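Local atomic coordinates of CBS domain-containing protein CBSX1, chloroplastic (Arabidopsis thaliana, PDB entry 4GQW), a protein that probably regulates chloroplast thioredoxins through its paired CBS domains, modules that in many relatives bind adenosine-containing nucleotides. Residues D27-L32 with T39-I44; V98-N103 with K127-I132. One frame throughout, in Å; residues are numbered along the deposited sequence.

Contact 1: D27-L32 with T39-I44; sequences DEALEL and TGFPVI
Phe41 carries the whole of this contact from the strand side, its ring pointing edge-first at the Ala29 backbone and also meeting the first side-chain carbon of Leu32. The leading atom is Phe41 CZ, 3.0 Å from Ala29 O, which lies at the ring edge and in the ring plane. This is a tight edge-on approach of an aromatic C-H to a helix carbonyl rather than a conventional hydrogen bond. The two atoms next to CZ divide the apolar part between them. Phe41 CE2 rests 3.9 Å from the methyl Ala29 CB, while Phe41 CE1 lies 3.9 Å from Leu32 CB, which approaches the ring obliquely. Only CB of the leucine side chain takes part, for its branch leads away from the ring.

The phenylalanine's first torsion is nearly eclipsed, CG close to the backbone N (chi1 -10°), which with the short approach suggests strain. An alanine at this position would remove the ring and is likely to leave Ala29 and Leu32 facing a gap between helix and strand. On the helix side, regular backbone bonds hold the touching turn in shape, among them Leu32 N to Glu28 O at 2.9 Å. Glu28 OE1 also accepts a hydrogen bond from the backbone N of Thr25, just ahead of the helix.

The arrangement belongs to the first CBS domain, where helix 26-35 is followed by strand 40-44 and packs beside it. That strand is paired with strand 50-55, and Phe41 both hydrogen-bonds through its backbone to Val54 and touches its side chain. Leu59 of helix 56-59 meets Ala29 and Leu30, and Leu30 also packs on Val138 of the second subunit, which places this helix at the dimer interface.

Contact 2: V98-N103 with K127-I132; sequences VEEKTN and KLVGII
In the sheet of the second CBS domain, the weakly bonded strand 98-99 and the loop after it meet strand 128-133, on the far side of strand 118-122: Val98 touches Ile132, and Glu100, in the loop, touches Val129. Val129 belongs to a classic beta bulge, in which it and Gly130 both face Val121. The touching parts run 114° apart, and no hydrogen bond joins them.

At one end two methyl groups touch, Val98 CG2 and Ile132 CG2 at 3.7 Å, with the side chains crossing at about a right angle. Ile132 holds CG1 anti to the backbone N (chi1 175°), and it is the short branch, not this longer one, that meets the valine. At the other end Glu100 is extended beyond CG and lies across Val129, again at about a right angle. Its CG is 3.8 Å from Val129 CG2, and its carboxylate oxygen OE1 comes slightly closer to the same methyl, at 3.6 Å.

The turn behind Glu100 is held by Thr102, whose OG1 accepts a bond from Glu99 N at 2.8 Å, with an N-H...O angle of 146°. Beyond it Asn103 sits at the N-cap of helix 104-113, its OD1 receiving a weak bond from Glu105 N. Leu119 of the intervening strand touches both Val98 and Ile132, and Leu104 and Leu111 of that helix pack on the isoleucine.

The chemistry is therefore graded. Between the two segments the glutamate end is held by van der Waals contact, though its side chain also touches Met11 and its backbone bonds to Gly8. The valine and isoleucine make a buried, purely apolar pair, whereas the partly exposed glutamate offers an aliphatic stem and a carboxylate oxygen to a methyl that cannot answer with a hydrogen bond.

The two contacts share no helix or strand and lie in different CBS domains, with centres about 20 Å apart on opposite sides of the chain's centre. Contact 1 is the more buried and joins a helix to a strand; contact 2 joins a short, weakly bonded edge strand and the loop after it to another strand of the same sheet and is buried only in part. Neither is held by hydrogen bonds across its segments: contact 1 relies on one aromatic ring, contact 2 on aliphatic branches and a glutamate stem. Their strands nevertheless meet between the domains, where Ile44 CG2 packs 3.6 Å from Leu128 CD2 and Pro42 lies against Leu128 and Ile131.

Contact 1: D27-L32 with T39-I44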
loop_
_atom_site.group_PDB
_atom_site.type_symbol
_atom_site.label_atom_id
_atom_site.label_comp_id
_atom_site.label_asym_id
_atom_site.label_seq_id
_atom_site.Cartn_x
_atom_site.Cartn_y
_atom_site.Cartn_z
ATOM N N ASP A 27 -11.179 6.656 -14.652
ATOM C CA ASP A 27 -12.220 6.991 -13.691
ATOM C C ASP A 27 -12.603 5.804 -12.817
ATOM O O ASP A 27 -12.393 5.819 -11.604
ATOM C CB ASP A 27 -13.456 7.494 -14.432
ATOM C CG ASP A 27 -13.912 8.849 -13.946
ATOM O OD1 ASP A 27 -14.015 9.773 -14.779
ATOM O OD2 ASP A 27 -14.174 8.988 -12.734
ATOM N N GLU A 28 -13.170 4.778 -13.442
ATOM C CA GLU A 28 -13.634 3.609 -12.707
ATOM C C GLU A 28 -12.486 2.859 -12.043
ATOM O O GLU A 28 -12.685 2.183 -11.037
ATOM C CB GLU A 28 -14.460 2.684 -13.607
ATOM C CG GLU A 28 -13.911 2.515 -15.007
ATOM C CD GLU A 28 -14.875 1.798 -15.928
ATOM O OE1 GLU A 28 -14.541 1.612 -17.117
ATOM O OE2 GLU A 28 -15.972 1.423 -15.463
ATOM N N ALA A 29 -11.286 2.990 -12.599
ATOM C CA ALA A 29 -10.095 2.429 -11.971
ATOM C C ALA A 29 -9.829 3.117 -10.634
ATOM O O ALA A 29 -9.620 2.457 -9.616
ATOM C CB ALA A 29 -8.891 2.565 -12.888
ATOM N N LEU A 30 -9.850 4.446 -10.644
ATOM C CA LEU A 30 -9.662 5.223 -9.426
ATOM C C LEU A 30 -10.756 4.911 -8.415
ATOM O O LEU A 30 -10.486 4.764 -7.221
ATOM C CB LEU A 30 -9.649 6.720 -9.735
ATOM C CG LEU A 30 -8.440 7.255 -10.507
ATOM C CD1 LEU A 30 -8.601 8.742 -10.779
ATOM C CD2 LEU A 30 -7.155 6.984 -9.742
ATOM N N GLU A 31 -11.990 4.806 -8.900
ATOM C CA GLU A 31 -13.118 4.488 -8.035
ATOM C C GLU A 31 -12.943 3.116 -7.387
ATOM O O GLU A 31 -13.233 2.943 -6.205
ATOM C CB GLU A 31 -14.434 4.553 -8.810
ATOM C CG GLU A 31 -14.726 5.913 -9.427
ATOM C CD GLU A 31 -16.159 6.045 -9.905
ATOM O OE1 GLU A 31 -17.077 5.951 -9.062
ATOM O OE2 GLU A 31 -16.370 6.242 -11.123
ATOM N N LEU A 32 -12.456 2.150 -8.160
ATOM C CA LEU A 32 -12.186 0.814 -7.639
ATOM C C LEU A 32 -11.082 0.863 -6.587
ATOM O O LEU A 32 -11.161 0.185 -5.558
ATOM C CB LEU A 32 -11.813 -0.147 -8.772
ATOM C CG LEU A 32 -12.913 -1.074 -9.308
ATOM C CD1 LEU A 32 -13.304 -2.103 -8.264
ATOM C CD2 LEU A 32 -14.133 -0.291 -9.758
ATOM N N THR A 39 -3.839 0.331 -3.948
ATOM C CA THR A 39 -2.959 1.272 -4.632
ATOM C C THR A 39 -2.762 0.905 -6.100
ATOM O O THR A 39 -2.135 1.649 -6.854
ATOM C CB THR A 39 -1.583 1.339 -3.959
ATOM O OG1 THR A 39 -0.867 0.122 -4.202
ATOM C CG2 THR A 39 -1.740 1.541 -2.462
ATOM N N GLY A 40 -3.290 -0.246 -6.500
ATOM C CA GLY A 40 -3.193 -0.681 -7.881
ATOM C C GLY A 40 -3.802 -2.043 -8.132
ATOM O O GLY A 40 -4.191 -2.741 -7.198
ATOM N N PHE A 41 -3.890 -2.418 -9.403
ATOM C CA PHE A 41 -4.374 -3.739 -9.783
ATOM C C PHE A 41 -3.530 -4.346 -10.885
ATOM O O PHE A 41 -2.790 -3.645 -11.578
ATOM C CB PHE A 41 -5.816 -3.696 -10.297
ATOM C CG PHE A 41 -6.511 -2.393 -10.090
ATOM C CD1 PHE A 41 -7.401 -2.240 -9.045
ATOM C CD2 PHE A 41 -6.313 -1.336 -10.962
ATOM C CE1 PHE A 41 -8.063 -1.055 -8.857
ATOM C CE2 PHE A 41 -6.969 -0.145 -10.776
ATOM C CZ PHE A 41 -7.847 -0.006 -9.725
ATOM N N PRO A 42 -3.646 -5.668 -11.053
ATOM C CA PRO A 42 -3.168 -6.320 -12.269
ATOM C C PRO A 42 -4.169 -6.105 -13.389
ATOM O O PRO A 42 -5.365 -5.982 -13.135
ATOM C CB PRO A 42 -3.129 -7.796 -11.876
ATOM C CG PRO A 42 -4.170 -7.919 -10.834
ATOM C CD PRO A 42 -4.096 -6.647 -10.049
ATOM N N VAL A 43 -3.674 -6.050 -14.616
ATOM C CA VAL A 43 -4.525 -5.850 -15.773
ATOM C C VAL A 43 -4.577 -7.119 -16.607
ATOM O O VAL A 43 -3.541 -7.638 -17.036
ATOM C CB VAL A 43 -4.032 -4.690 -16.642
ATOM C CG1 VAL A 43 -5.093 -4.311 -17.661
ATOM C CG2 VAL A 43 -3.691 -3.501 -15.772
ATOM N N ILE A 44 -5.792 -7.613 -16.820
ATOM C CA ILE A 44 -6.023 -8.823 -17.592
ATOM C C ILE A 44 -6.825 -8.521 -18.844
ATOM O O ILE A 44 -7.465 -7.475 -18.950
ATOM C CB ILE A 44 -6.841 -9.843 -16.795
ATOM C CG1 ILE A 44 -8.211 -9.252 -16.455
ATOM C CG2 ILE A 44 -6.097 -10.254 -15.541
ATOM C CD1 ILE A 44 -9.152 -10.213 -15.786
#

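Contact 2: V98-N103 with K127-I132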
loop_
_atom_site.group_PDB
_atom_site.type_symbol
_atom_site.label_atom_id
_atom_site.label_comp_id
_atom_site.label_asym_id
_atom_site.label_seq_id
_atom_site.Cartn_x
_atom_site.Cartn_y
_atom_site.Cartn_z
ATOM N N VAL A 98 5.185 -14.966 -10.920
ATOM C CA VAL A 98 5.424 -16.278 -10.323
ATOM C C VAL A 98 4.255 -17.232 -10.599
ATOM O O VAL A 98 3.200 -16.813 -11.087
ATOM C CB VAL A 98 5.644 -16.175 -8.805
ATOM C CG1 VAL A 98 6.701 -15.126 -8.496
ATOM C CG2 VAL A 98 4.344 -15.831 -8.106
ATOM N N GLU A 99 4.450 -18.511 -10.289
ATOM C CA GLU A 99 3.403 -19.521 -10.456
ATOM C C GLU A 99 2.854 -19.982 -9.110
ATOM O O GLU A 99 3.343 -19.574 -8.061
ATOM C CB GLU A 99 3.932 -20.737 -11.220
ATOM C CG GLU A 99 3.648 -20.722 -12.708
ATOM C CD GLU A 99 4.583 -19.809 -13.465
ATOM O OE1 GLU A 99 5.667 -19.501 -12.932
ATOM O OE2 GLU A 99 4.235 -19.404 -14.593
ATOM N N GLU A 100 1.833 -20.833 -9.146
ATOM C CA GLU A 100 1.261 -21.395 -7.927
ATOM C C GLU A 100 2.215 -22.402 -7.292
ATOM O O GLU A 100 2.387 -22.426 -6.074
ATOM C CB GLU A 100 -0.088 -22.066 -8.209
ATOM C CG GLU A 100 -1.233 -21.103 -8.467
ATOM C CD GLU A 100 -2.594 -21.766 -8.345
ATOM O OE1 GLU A 100 -3.253 -21.972 -9.385
ATOM O OE2 GLU A 100 -3.010 -22.072 -7.208
ATOM N N LYS A 101 2.830 -23.228 -8.133
ATOM C CA LYS A 101 3.736 -24.281 -7.682
ATOM C C LYS A 101 5.088 -23.716 -7.275
ATOM O O LYS A 101 5.959 -24.447 -6.805
ATOM C CB LYS A 101 3.931 -25.321 -8.789
ATOM C CG LYS A 101 2.691 -26.126 -9.137
ATOM C CD LYS A 101 2.983 -27.129 -10.254
ATOM C CE LYS A 101 1.804 -28.065 -10.483
ATOM N NZ LYS A 101 2.109 -29.133 -11.474
ATOM N N THR A 102 5.255 -22.412 -7.462
ATOM C CA THR A 102 6.504 -21.742 -7.135
ATOM C C THR A 102 6.797 -21.831 -5.644
ATOM O O THR A 102 5.915 -21.623 -4.810
ATOM C CB THR A 102 6.465 -20.262 -7.565
ATOM O OG1 THR A 102 6.343 -20.185 -8.990
ATOM C CG2 THR A 102 7.732 -19.535 -7.130
ATOM N N ASN A 103 8.040 -22.169 -5.320
ATOM C CA ASN A 103 8.483 -22.217 -3.938
ATOM C C ASN A 103 8.323 -20.855 -3.279
ATOM O O ASN A 103 8.667 -19.828 -3.863
ATOM C CB ASN A 103 9.938 -22.677 -3.868
ATOM C CG ASN A 103 10.446 -22.791 -2.449
ATOM O OD1 ASN A 103 9.669 -22.806 -1.490
ATOM N ND2 ASN A 103 11.763 -22.880 -2.304
ATOM N N LYS A 127 -2.882 -17.653 -17.382
ATOM C CA LYS A 127 -4.046 -17.070 -16.731
ATOM C C LYS A 127 -3.682 -16.548 -15.352
ATOM O O LYS A 127 -3.060 -17.254 -14.564
ATOM C CB LYS A 127 -5.154 -18.116 -16.587
ATOM C CG LYS A 127 -6.287 -17.990 -17.591
ATOM C CD LYS A 127 -7.547 -18.670 -17.064
ATOM C CE LYS A 127 -8.763 -18.353 -17.917
ATOM N NZ LYS A 127 -10.022 -18.832 -17.285
ATOM N N LEU A 128 -4.078 -15.316 -15.054
ATOM C CA LEU A 128 -3.855 -14.760 -13.729
ATOM C C LEU A 128 -4.719 -15.503 -12.722
ATOM O O LEU A 128 -5.946 -15.515 -12.833
ATOM C CB LEU A 128 -4.196 -13.273 -13.701
ATOM C CG LEU A 128 -4.050 -12.602 -12.336
ATOM C CD1 LEU A 128 -2.586 -12.518 -11.932
ATOM C CD2 LEU A 128 -4.682 -11.221 -12.352
ATOM N N VAL A 129 -4.081 -16.129 -11.740
ATOM C CA VAL A 129 -4.817 -16.913 -10.759
ATOM C C VAL A 129 -4.649 -16.397 -9.336
ATOM O O VAL A 129 -5.295 -16.892 -8.414
ATOM C CB VAL A 129 -4.437 -18.409 -10.810
ATOM C CG1 VAL A 129 -4.943 -19.042 -12.101
ATOM C CG2 VAL A 129 -2.933 -18.585 -10.671
ATOM N N GLY A 130 -3.783 -15.405 -9.151
ATOM C CA GLY A 130 -3.618 -14.821 -7.831
ATOM C C GLY A 130 -2.597 -13.707 -7.742
ATOM O O GLY A 130 -2.081 -13.241 -8.754
ATOM N N ILE A 131 -2.320 -13.271 -6.515
ATOM C CA ILE A 131 -1.283 -12.279 -6.245
ATOM C C ILE A 131 -0.606 -12.575 -4.910
ATOM O O ILE A 131 -1.270 -12.679 -3.880
ATOM C CB ILE A 131 -1.858 -10.850 -6.164
ATOM C CG1 ILE A 131 -2.300 -10.356 -7.544
ATOM C CG2 ILE A 131 -0.826 -9.897 -5.599
ATOM C CD1 ILE A 131 -2.812 -8.942 -7.532
ATOM N N ILE A 132 0.715 -12.703 -4.929
ATOM C CA ILE A 132 1.480 -12.892 -3.701
ATOM C C ILE A 132 2.137 -11.584 -3.266
ATOM O O ILE A 132 2.871 -10.957 -4.031
ATOM C CB ILE A 132 2.542 -14.013 -3.847
ATOM C CG1 ILE A 132 3.410 -14.101 -2.589
ATOM C CG2 ILE A 132 3.392 -13.818 -5.090
ATOM C CD1 ILE A 132 2.797 -14.942 -1.501
#